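Local atomic coordinates of pentalenene synthase (Streptomyces chartreusis NRRL 3882, PDB entry 6Q4S), a protein that probably converts (2E,6E)-farnesyl diphosphate, with magnesium as cofactor, into the bicyclic sesquiterpenol 7-epi-alpha-eudesmol by a 1,10-cyclization. Residues 271-274 and 275-278. Numbering follows the deposited sequence.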
# COMPACT_ATOMS: atom_id res chain seq x y z
N LEU A 271 -16.36 13.19 -18.74
CA LEU A 271 -17.34 12.73 -19.71
C LEU A 271 -16.76 12.32 -21.07
O LEU A 271 -17.22 11.33 -21.65
CB LEU A 271 -18.46 13.73 -19.86
CG LEU A 271 -19.27 13.96 -18.60
CD1 LEU A 271 -20.26 15.12 -18.78
CD2 LEU A 271 -19.99 12.69 -18.13
N GLU A 272 -15.74 13.03 -21.56
CA GLU A 272 -15.03 12.63 -22.81
C GLU A 272 -14.32 11.28 -22.65
O GLU A 272 -14.26 10.46 -23.60
CB GLU A 272 -13.96 13.65 -23.26
CG GLU A 272 -14.48 14.99 -23.81
CD GLU A 272 -13.45 16.16 -23.79
OE1 GLU A 272 -12.22 15.98 -23.55
OE2 GLU A 272 -13.89 17.32 -24.01
N LEU A 273 -13.71 11.05 -21.50
CA LEU A 273 -12.99 9.77 -21.30
C LEU A 273 -14.03 8.66 -21.13
O LEU A 273 -13.86 7.55 -21.64
CB LEU A 273 -12.01 9.86 -20.13
CG LEU A 273 -10.84 10.78 -20.38
CD1 LEU A 273 -10.08 11.06 -19.10
CD2 LEU A 273 -9.92 10.16 -21.39
N GLN A 274 -15.13 8.94 -20.47
CA GLN A 274 -16.22 7.97 -20.43
C GLN A 274 -16.63 7.42 -21.82
O GLN A 274 -16.84 6.22 -21.99
CB GLN A 274 -17.44 8.54 -19.77
CG GLN A 274 -17.82 7.93 -18.47
CD GLN A 274 -19.15 8.39 -17.95
OE1 GLN A 274 -20.02 8.91 -18.70
NE2 GLN A 274 -19.37 8.12 -16.67
N GLU A 275 -16.74 8.29 -22.82
CA GLU A 275 -17.10 7.84 -24.18
C GLU A 275 -15.97 7.03 -24.84
O GLU A 275 -16.20 6.28 -25.79
CB GLU A 275 -17.55 9.05 -25.05
CG GLU A 275 -18.96 9.54 -24.67
CD GLU A 275 -19.18 11.07 -24.76
OE1 GLU A 275 -18.79 11.71 -25.77
OE2 GLU A 275 -19.76 11.65 -23.80
N ARG A 276 -14.76 7.15 -24.32
CA ARG A 276 -13.63 6.37 -24.86
C ARG A 276 -13.47 4.94 -24.27
O ARG A 276 -12.65 4.16 -24.74
CB ARG A 276 -12.36 7.18 -24.66
CG ARG A 276 -11.53 7.27 -25.92
CD ARG A 276 -10.22 7.97 -25.63
NE ARG A 276 -10.44 9.40 -25.46
CZ ARG A 276 -9.52 10.26 -25.00
NH1 ARG A 276 -8.30 9.84 -24.62
NH2 ARG A 276 -9.83 11.56 -24.89
N VAL A 277 -14.25 4.60 -23.25
CA VAL A 277 -14.15 3.29 -22.58
C VAL A 277 -14.29 2.08 -23.54
O VAL A 277 -13.43 1.18 -23.52
CB VAL A 277 -15.11 3.26 -21.35
CG1 VAL A 277 -15.36 1.84 -20.82
CG2 VAL A 277 -14.56 4.18 -20.26
N PRO A 278 -15.31 2.08 -24.44
CA PRO A 278 -15.35 1.01 -25.45
C PRO A 278 -14.06 0.90 -26.28
O PRO A 278 -13.59 -0.20 -26.50
CB PRO A 278 -16.57 1.37 -26.33
CG PRO A 278 -17.43 2.22 -25.46
CD PRO A 278 -16.49 2.98 -24.55
O HOH W 1 -19.58 10.49 -21.37
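L273 and R276 meet on one side of a proline-kinked turn in helix 252-284, part of the all-helical terpene synthase fold and away from the probable magnesium and substrate sites. The tight part is around L273, the one buried residue here, whose side chain also packs on R210, M211 and L214 of helix 206-228. With CG beside the backbone N (chi1 -68°), L273 sends CD2 over one face of the R276 guanidinium, offset toward its rim and 3.6 Å from CZ. A bend at chi3 (-74°) turns the guanidinium back over the leucine, though R276 as a whole is exposed. On the flank toward helix 288-313, V277 touches V294 and lays CG2 3.5 Å from Q274 O.

E275 N still gives the regular bond to L271 O, at 3.3 Å, but R276 N bonds mainly to L273 O, at 2.9 Å, and only weakly to E272 O. V277 N makes a weak bond to Q274 O. P278 has no N-H to offer, and the helix kinks there.

The solvent side is looser. E272 and R276 carry opposite charges that do not touch, and E275, bent at chi2, curls back along the helix surface toward L271. Both E275 OE2 and L271 O are acceptors and cannot bond each other; a water sits between them, 2.7 Å from E275 OE2 and a doubtfully short 2.5 Å from L271 O.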